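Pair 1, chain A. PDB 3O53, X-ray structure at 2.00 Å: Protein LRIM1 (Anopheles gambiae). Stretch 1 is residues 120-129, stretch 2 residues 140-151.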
# COMPACT_ATOMS: atom_id res chain seq x y z
N GLN A 120 -5.60 19.05 4.51
CA GLN A 120 -4.67 19.47 5.55
C GLN A 120 -4.42 18.36 6.57
O GLN A 120 -3.41 18.38 7.28
CB GLN A 120 -5.21 20.71 6.27
CG GLN A 120 -5.74 21.79 5.33
CD GLN A 120 -4.64 22.64 4.73
OE1 GLN A 120 -3.57 22.78 5.30
NE2 GLN A 120 -4.92 23.23 3.57
N GLY A 121 -5.34 17.41 6.65
CA GLY A 121 -5.22 16.33 7.62
C GLY A 121 -4.41 15.18 7.07
O GLY A 121 -3.94 15.25 5.94
N LYS A 122 -4.25 14.13 7.86
CA LYS A 122 -3.59 12.92 7.42
C LYS A 122 -4.57 11.99 6.71
O LYS A 122 -5.78 12.07 6.94
CB LYS A 122 -2.95 12.21 8.61
CG LYS A 122 -1.74 12.94 9.17
CD LYS A 122 -1.21 12.29 10.43
CE LYS A 122 0.08 12.96 10.89
NZ LYS A 122 0.59 12.41 12.19
N LYS A 123 -4.06 11.10 5.87
CA LYS A 123 -4.89 10.17 5.11
C LYS A 123 -4.47 8.72 5.35
O LYS A 123 -3.28 8.41 5.41
CB LYS A 123 -4.76 10.45 3.61
CG LYS A 123 -5.46 11.70 3.15
CD LYS A 123 -5.43 11.81 1.63
CE LYS A 123 -4.17 12.50 1.14
NZ LYS A 123 -4.25 13.99 1.23
N ASN A 124 -5.44 7.83 5.48
CA ASN A 124 -5.18 6.40 5.54
C ASN A 124 -5.85 5.80 4.31
O ASN A 124 -7.05 5.94 4.12
CB ASN A 124 -5.75 5.81 6.83
CG ASN A 124 -5.05 6.35 8.07
OD1 ASN A 124 -3.84 6.23 8.22
ND2 ASN A 124 -5.82 6.97 8.95
N ILE A 125 -5.06 5.16 3.46
CA ILE A 125 -5.51 4.76 2.12
C ILE A 125 -5.35 3.26 1.92
O ILE A 125 -4.24 2.74 1.99
CB ILE A 125 -4.71 5.49 1.03
CG1 ILE A 125 -5.02 7.00 1.08
CG2 ILE A 125 -5.02 4.90 -0.36
CD1 ILE A 125 -4.07 7.85 0.23
N TYR A 126 -6.47 2.58 1.68
CA TYR A 126 -6.49 1.14 1.55
C TYR A 126 -6.87 0.77 0.12
O TYR A 126 -8.03 0.84 -0.24
CB TYR A 126 -7.51 0.53 2.51
CG TYR A 126 -7.19 0.78 3.97
CD1 TYR A 126 -6.49 -0.16 4.71
CD2 TYR A 126 -7.58 1.95 4.60
CE1 TYR A 126 -6.19 0.05 6.04
CE2 TYR A 126 -7.28 2.18 5.95
CZ TYR A 126 -6.58 1.22 6.66
OH TYR A 126 -6.27 1.43 7.98
N LEU A 127 -5.89 0.36 -0.68
CA LEU A 127 -6.12 0.07 -2.09
C LEU A 127 -5.65 -1.33 -2.50
O LEU A 127 -5.27 -1.55 -3.65
CB LEU A 127 -5.39 1.11 -2.95
CG LEU A 127 -6.01 2.51 -2.97
CD1 LEU A 127 -5.02 3.53 -3.58
CD2 LEU A 127 -7.33 2.49 -3.73
N ALA A 128 -5.67 -2.28 -1.57
CA ALA A 128 -5.23 -3.63 -1.91
C ALA A 128 -6.06 -4.16 -3.07
O ALA A 128 -7.24 -3.86 -3.18
CB ALA A 128 -5.36 -4.55 -0.72
N ASN A 129 -5.43 -4.94 -3.95
CA ASN A 129 -6.13 -5.71 -4.96
C ASN A 129 -6.88 -4.83 -5.94
O ASN A 129 -8.11 -4.88 -6.03
CB ASN A 129 -7.11 -6.70 -4.30
CG ASN A 129 -7.56 -7.78 -5.26
OD1 ASN A 129 -6.89 -8.04 -6.26
ND2 ASN A 129 -8.69 -8.42 -4.97
N GLU A 140 -1.24 13.94 -6.71
CA GLU A 140 -0.32 14.44 -5.69
C GLU A 140 -1.03 14.64 -4.36
O GLU A 140 -0.45 14.40 -3.30
CB GLU A 140 0.40 15.71 -6.19
CG GLU A 140 1.42 15.37 -7.29
CD GLU A 140 2.08 16.58 -7.94
OE1 GLU A 140 1.94 17.70 -7.42
OE2 GLU A 140 2.76 16.41 -8.98
N GLY A 141 -2.31 15.02 -4.41
CA GLY A 141 -3.12 15.10 -3.22
C GLY A 141 -3.16 13.76 -2.49
O GLY A 141 -3.02 13.71 -1.26
N CYS A 142 -3.33 12.68 -3.24
CA CYS A 142 -3.39 11.34 -2.66
C CYS A 142 -2.04 10.88 -2.12
O CYS A 142 -1.98 9.91 -1.37
CB CYS A 142 -3.88 10.32 -3.70
SG CYS A 142 -5.60 10.51 -4.15
N ARG A 143 -0.96 11.57 -2.49
CA ARG A 143 0.36 11.20 -1.99
C ARG A 143 0.89 12.19 -0.94
O ARG A 143 2.05 12.12 -0.56
CB ARG A 143 1.35 11.04 -3.17
CG ARG A 143 1.07 9.77 -3.97
CD ARG A 143 2.01 9.59 -5.16
NE ARG A 143 1.55 10.31 -6.34
CZ ARG A 143 2.24 11.26 -6.98
NH1 ARG A 143 3.45 11.62 -6.55
NH2 ARG A 143 1.72 11.85 -8.05
N SER A 144 0.02 13.08 -0.47
CA SER A 144 0.39 14.07 0.56
C SER A 144 -0.17 13.72 1.93
O SER A 144 -1.37 13.48 2.07
CB SER A 144 -0.10 15.47 0.18
OG SER A 144 0.32 15.84 -1.12
N ARG A 145 0.70 13.74 2.93
CA ARG A 145 0.29 13.56 4.33
C ARG A 145 -0.40 12.22 4.54
O ARG A 145 -1.26 12.07 5.41
CB ARG A 145 -0.60 14.73 4.77
CG ARG A 145 0.11 16.09 4.67
CD ARG A 145 -0.65 17.20 5.38
NE ARG A 145 -0.99 16.84 6.75
CZ ARG A 145 -0.13 16.80 7.76
NH1 ARG A 145 1.15 17.11 7.56
NH2 ARG A 145 -0.54 16.45 8.97
N VAL A 146 0.01 11.24 3.75
CA VAL A 146 -0.43 9.88 3.94
C VAL A 146 0.23 9.27 5.18
O VAL A 146 1.43 9.41 5.41
CB VAL A 146 -0.09 9.02 2.71
CG1 VAL A 146 -0.60 7.61 2.90
CG2 VAL A 146 -0.69 9.64 1.45
N GLN A 147 -0.57 8.58 5.97
CA GLN A 147 -0.07 7.95 7.18
C GLN A 147 0.04 6.44 6.95
O GLN A 147 1.03 5.82 7.30
CB GLN A 147 -1.03 8.24 8.34
CG GLN A 147 -0.61 7.63 9.66
CD GLN A 147 -1.35 8.23 10.85
OE1 GLN A 147 -2.56 8.37 10.83
NE2 GLN A 147 -0.61 8.59 11.89
N TYR A 148 -0.99 5.86 6.34
CA TYR A 148 -1.03 4.44 6.08
C TYR A 148 -1.35 4.25 4.59
O TYR A 148 -2.32 4.79 4.09
CB TYR A 148 -2.11 3.80 6.95
CG TYR A 148 -2.26 2.31 6.77
CD1 TYR A 148 -1.69 1.42 7.67
CD2 TYR A 148 -2.97 1.79 5.70
CE1 TYR A 148 -1.83 0.05 7.51
CE2 TYR A 148 -3.11 0.43 5.53
CZ TYR A 148 -2.54 -0.43 6.43
OH TYR A 148 -2.69 -1.78 6.24
N LEU A 149 -0.53 3.48 3.89
CA LEU A 149 -0.74 3.26 2.46
C LEU A 149 -0.60 1.79 2.14
O LEU A 149 0.50 1.23 2.21
CB LEU A 149 0.25 4.06 1.62
CG LEU A 149 0.10 3.93 0.10
CD1 LEU A 149 -1.34 4.21 -0.36
CD2 LEU A 149 1.05 4.86 -0.62
N ASP A 150 -1.71 1.17 1.78
CA ASP A 150 -1.71 -0.24 1.43
C ASP A 150 -1.94 -0.38 -0.07
O ASP A 150 -3.02 -0.11 -0.57
CB ASP A 150 -2.79 -1.00 2.20
CG ASP A 150 -2.76 -2.50 1.92
OD1 ASP A 150 -1.76 -2.97 1.33
OD2 ASP A 150 -3.72 -3.20 2.28
N LEU A 151 -0.90 -0.80 -0.79
CA LEU A 151 -0.98 -1.00 -2.23
C LEU A 151 -0.66 -2.45 -2.61
O LEU A 151 -0.27 -2.72 -3.73
CB LEU A 151 -0.04 -0.04 -2.97
CG LEU A 151 -0.52 1.40 -3.04
CD1 LEU A 151 0.63 2.38 -3.30
CD2 LEU A 151 -1.60 1.55 -4.12
O HOH W 1 1.90 10.01 11.13
O HOH W 2 -6.10 -2.22 1.34

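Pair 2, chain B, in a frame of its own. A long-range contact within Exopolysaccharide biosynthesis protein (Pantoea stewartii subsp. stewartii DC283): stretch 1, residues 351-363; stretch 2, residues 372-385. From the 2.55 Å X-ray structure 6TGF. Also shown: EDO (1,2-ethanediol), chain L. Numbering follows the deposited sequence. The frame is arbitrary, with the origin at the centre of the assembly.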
# COMPACT_ATOMS: atom_id res chain seq x y z
N THR B 351 25.18 10.88 -4.70
CA THR B 351 26.22 11.43 -3.79
C THR B 351 25.85 12.85 -3.33
O THR B 351 26.68 13.47 -2.64
CB THR B 351 27.60 11.42 -4.45
OG1 THR B 351 27.48 11.96 -5.77
CG2 THR B 351 28.19 10.03 -4.53
N CYS B 352 24.65 13.34 -3.68
CA CYS B 352 24.13 14.67 -3.24
C CYS B 352 24.02 14.69 -1.72
O CYS B 352 23.25 13.92 -1.14
CB CYS B 352 22.76 14.96 -3.85
SG CYS B 352 22.07 16.54 -3.31
N PRO B 353 24.79 15.55 -1.02
CA PRO B 353 24.71 15.65 0.44
C PRO B 353 23.63 16.64 0.90
O PRO B 353 23.18 17.44 0.09
CB PRO B 353 26.11 16.17 0.79
CG PRO B 353 26.43 17.11 -0.36
CD PRO B 353 25.78 16.49 -1.58
N GLY B 354 23.25 16.56 2.18
CA GLY B 354 22.26 17.45 2.80
C GLY B 354 20.83 17.10 2.40
O GLY B 354 20.05 18.03 2.14
N GLY B 355 20.51 15.80 2.35
CA GLY B 355 19.15 15.29 2.14
C GLY B 355 18.95 14.73 0.75
O GLY B 355 19.14 15.48 -0.23
N GLN B 356 18.57 13.45 0.66
CA GLN B 356 18.20 12.75 -0.60
C GLN B 356 16.79 12.17 -0.48
O GLN B 356 16.49 11.56 0.57
CB GLN B 356 19.20 11.64 -0.92
CG GLN B 356 20.48 12.14 -1.57
CD GLN B 356 21.44 11.03 -1.90
OE1 GLN B 356 21.09 9.85 -1.92
NE2 GLN B 356 22.69 11.39 -2.18
N PHE B 357 15.97 12.37 -1.51
CA PHE B 357 14.66 11.70 -1.71
C PHE B 357 14.83 10.66 -2.83
O PHE B 357 15.50 10.98 -3.83
CB PHE B 357 13.58 12.72 -2.06
CG PHE B 357 13.20 13.67 -0.95
CD1 PHE B 357 12.23 13.33 -0.03
CD2 PHE B 357 13.82 14.90 -0.82
CE1 PHE B 357 11.88 14.19 1.00
CE2 PHE B 357 13.47 15.77 0.21
CZ PHE B 357 12.50 15.41 1.11
N PHE B 358 14.26 9.46 -2.65
CA PHE B 358 14.37 8.34 -3.62
C PHE B 358 13.03 7.62 -3.76
O PHE B 358 12.44 7.25 -2.73
CB PHE B 358 15.48 7.37 -3.21
CG PHE B 358 15.78 6.31 -4.23
CD1 PHE B 358 15.13 5.09 -4.20
CD2 PHE B 358 16.71 6.53 -5.24
CE1 PHE B 358 15.40 4.11 -5.14
CE2 PHE B 358 16.98 5.55 -6.18
CZ PHE B 358 16.33 4.34 -6.13
N ARG B 359 12.59 7.42 -5.00
CA ARG B 359 11.44 6.55 -5.37
C ARG B 359 11.91 5.52 -6.40
O ARG B 359 12.41 5.93 -7.46
CB ARG B 359 10.28 7.40 -5.91
CG ARG B 359 9.51 8.14 -4.82
CD ARG B 359 8.31 8.89 -5.36
NE ARG B 359 7.28 8.00 -5.89
CZ ARG B 359 6.41 7.32 -5.15
NH1 ARG B 359 6.41 7.42 -3.83
NH2 ARG B 359 5.52 6.54 -5.74
N GLY B 360 11.78 4.23 -6.06
CA GLY B 360 12.07 3.09 -6.94
C GLY B 360 10.85 2.20 -7.11
O GLY B 360 10.16 1.95 -6.10
N ALA B 361 10.57 1.76 -8.33
CA ALA B 361 9.41 0.90 -8.67
C ALA B 361 9.74 0.01 -9.88
O ALA B 361 10.31 0.53 -10.85
CB ALA B 361 8.20 1.76 -8.95
N CYS B 362 9.39 -1.28 -9.80
CA CYS B 362 9.55 -2.27 -10.89
C CYS B 362 11.01 -2.31 -11.36
O CYS B 362 11.28 -1.93 -12.51
CB CYS B 362 8.60 -1.94 -12.04
SG CYS B 362 6.86 -1.93 -11.54
N LEU B 363 11.91 -2.76 -10.47
CA LEU B 363 13.37 -2.88 -10.72
C LEU B 363 13.80 -4.34 -10.55
O LEU B 363 13.50 -4.91 -9.48
CB LEU B 363 14.13 -1.97 -9.75
CG LEU B 363 13.71 -0.50 -9.71
CD1 LEU B 363 14.52 0.26 -8.67
CD2 LEU B 363 13.86 0.15 -11.08
N ALA B 372 24.01 -2.38 -6.08
CA ALA B 372 22.90 -2.12 -7.02
C ALA B 372 22.40 -0.67 -6.86
O ALA B 372 22.35 0.05 -7.87
CB ALA B 372 21.78 -3.12 -6.82
N LEU B 373 22.05 -0.28 -5.63
CA LEU B 373 21.60 1.10 -5.28
C LEU B 373 22.39 1.59 -4.07
O LEU B 373 22.44 0.86 -3.06
CB LEU B 373 20.10 1.09 -4.99
CG LEU B 373 19.18 0.91 -6.19
CD1 LEU B 373 17.74 0.69 -5.75
CD2 LEU B 373 19.27 2.10 -7.14
N SER B 374 22.98 2.79 -4.17
CA SER B 374 23.76 3.46 -3.10
C SER B 374 23.19 4.87 -2.85
O SER B 374 23.27 5.70 -3.77
CB SER B 374 25.22 3.52 -3.46
OG SER B 374 25.98 4.16 -2.44
N LEU B 375 22.63 5.10 -1.66
CA LEU B 375 21.98 6.38 -1.26
C LEU B 375 22.74 7.00 -0.08
O LEU B 375 23.38 6.25 0.67
CB LEU B 375 20.51 6.10 -0.90
CG LEU B 375 19.70 5.34 -1.95
CD1 LEU B 375 18.28 5.11 -1.47
CD2 LEU B 375 19.69 6.08 -3.28
N LEU B 376 22.65 8.32 0.07
CA LEU B 376 23.37 9.10 1.11
C LEU B 376 22.42 10.11 1.77
O LEU B 376 21.67 10.78 1.04
CB LEU B 376 24.56 9.82 0.45
CG LEU B 376 25.51 10.53 1.40
CD1 LEU B 376 26.19 9.55 2.35
CD2 LEU B 376 26.56 11.32 0.62
N ASP B 377 22.44 10.19 3.10
CA ASP B 377 21.65 11.15 3.92
C ASP B 377 20.19 11.12 3.45
O ASP B 377 19.63 12.20 3.16
CB ASP B 377 22.24 12.56 3.83
CG ASP B 377 23.67 12.67 4.34
OD1 ASP B 377 24.04 11.86 5.22
OD2 ASP B 377 24.39 13.56 3.86
N THR B 378 19.61 9.92 3.37
CA THR B 378 18.22 9.69 2.89
C THR B 378 17.22 10.36 3.84
O THR B 378 17.33 10.13 5.06
CB THR B 378 17.94 8.18 2.75
OG1 THR B 378 18.87 7.66 1.80
CG2 THR B 378 16.53 7.89 2.31
N LEU B 379 16.30 11.15 3.29
CA LEU B 379 15.18 11.79 4.03
C LEU B 379 13.89 10.99 3.82
O LEU B 379 13.03 11.03 4.72
CB LEU B 379 15.02 13.23 3.55
CG LEU B 379 16.12 14.20 3.98
CD1 LEU B 379 15.90 15.57 3.35
CD2 LEU B 379 16.18 14.32 5.50
N ASP B 380 13.76 10.31 2.68
CA ASP B 380 12.58 9.49 2.30
C ASP B 380 12.98 8.58 1.13
O ASP B 380 13.45 9.11 0.10
CB ASP B 380 11.39 10.38 1.95
CG ASP B 380 10.09 9.62 1.71
OD1 ASP B 380 9.53 9.10 2.70
OD2 ASP B 380 9.66 9.55 0.54
N CYS B 381 12.82 7.26 1.29
CA CYS B 381 13.18 6.23 0.28
C CYS B 381 12.04 5.21 0.16
O CYS B 381 11.81 4.47 1.14
CB CYS B 381 14.48 5.53 0.65
SG CYS B 381 15.00 4.26 -0.53
N LYS B 382 11.36 5.19 -0.99
CA LYS B 382 10.31 4.20 -1.34
C LYS B 382 10.83 3.32 -2.48
O LYS B 382 11.04 3.86 -3.58
CB LYS B 382 9.00 4.90 -1.71
CG LYS B 382 8.04 5.11 -0.54
CD LYS B 382 7.39 6.48 -0.52
CE LYS B 382 6.73 6.77 0.81
NZ LYS B 382 6.51 8.22 1.01
N ILE B 383 11.06 2.04 -2.20
CA ILE B 383 11.45 1.02 -3.22
C ILE B 383 10.40 -0.10 -3.19
O ILE B 383 10.44 -0.92 -2.26
CB ILE B 383 12.89 0.50 -2.97
CG1 ILE B 383 13.82 1.62 -2.52
CG2 ILE B 383 13.41 -0.20 -4.22
CD1 ILE B 383 15.27 1.21 -2.35
N ASP B 384 9.48 -0.08 -4.16
CA ASP B 384 8.35 -1.03 -4.29
C ASP B 384 8.60 -1.94 -5.51
O ASP B 384 9.24 -1.47 -6.47
CB ASP B 384 7.02 -0.29 -4.43
CG ASP B 384 5.80 -1.21 -4.45
OD1 ASP B 384 5.65 -2.00 -3.50
OD2 ASP B 384 5.03 -1.13 -5.43
N GLN B 385 8.11 -3.18 -5.45
CA GLN B 385 8.19 -4.18 -6.56
C GLN B 385 9.62 -4.21 -7.13
O GLN B 385 9.79 -3.82 -8.29
CB GLN B 385 7.18 -3.84 -7.66
CG GLN B 385 5.75 -4.23 -7.32
CD GLN B 385 4.89 -4.24 -8.56
OE1 GLN B 385 4.53 -5.30 -9.07
NE2 GLN B 385 4.58 -3.06 -9.06
C1 EDO L . 10.59 14.51 5.29
O1 EDO L . 9.83 13.41 4.83
C2 EDO L . 11.32 14.22 6.55
O2 EDO L . 12.06 13.01 6.51

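Superposing N, CA and C of 14 central residues brings pair 2 onto pair 1 with an RMSD of 0.7 Å. In both, two strands run parallel, at 12° between 123-126 and 148-150 in pair 1 and at 4° between 356-361 and 380-384 in pair 2. Both registers slip by one at a beta bulge, between A:Lys123 and A:Asn124 and between B:Gln356 and B:Phe357, so the second strand spends one extra residue, A:Gln147 or B:Leu379.

The hydrogen bonds match. A:Lys123 N donates to A:Arg145 O (3.0 Å) as B:Gln356 N does to B:Asp377 O (3.0 Å). The carbonyls then receive the bulge residues, A:Gln147 N to A:Lys123 O and B:Leu379 N to B:Gln356 O, both at 2.8 Å. One step on, A:Ile125 N reaches A:Tyr148 O at 2.8 Å and B:Phe358 N reaches B:Asp380 O at 2.9 Å.

The first inward position pairs A:Lys123 with B:Gln356, side-chain centres 0.3 Å apart. Each buried polar chain meets backbone of the second stretch. A:Lys123 NZ makes weak hydrogen bonds to A:Gly141 O (2.8 Å) and A:Ser144 O (3.0 Å). B:Gln356 OE1 instead accepts from B:Leu376 N (3.0 Å), while its NE2 donates to B:Cys352 O (2.8 Å) within its own stretch. An ammonium can only donate; the amide does both. Across from them, A:Val146 and B:Thr378 overlie, with centres 0.8 Å apart.

At the next position on this face, A:Ile125 and B:Phe358 share a CA site (0.3 Å), but their side-chain centres lie 2.7 Å apart, with chi1 m against t. A:Ile125 touches A:Val146 (CD1 to CG2, 4.0 Å) and A:Leu149 (CG2 to CD1, 3.7 Å). The larger ring of B:Phe358 has B:Leu375 CD1 over one face and B:Ile383 CG1 at its edge; its CD1 lies 3.8 Å from B:Cys381 SG, the counterpart of A:Leu149. The contact covers 134 Å² of B:Phe358, against 88 Å² of A:Ile125.

The third position sets A:Leu127 against B:Gly360. A:Leu127 CB packs on A:Leu151 CD2 at 4.0 Å. An ideal CB on B:Gly360 would sit 3.3 Å from B:Ile383 CG2 and 3.1 Å from B:Phe358 CE1, a crowded site. B:Ile383, matched to A:Leu151, instead meets the phenylalanine, B:Phe358 CE1 to B:Ile383 CG1 at 3.9 Å. Thus a ring reaching from the preceding inward position accompanies a glycine here, whereas pair 1 places a branched aliphatic chain at each site.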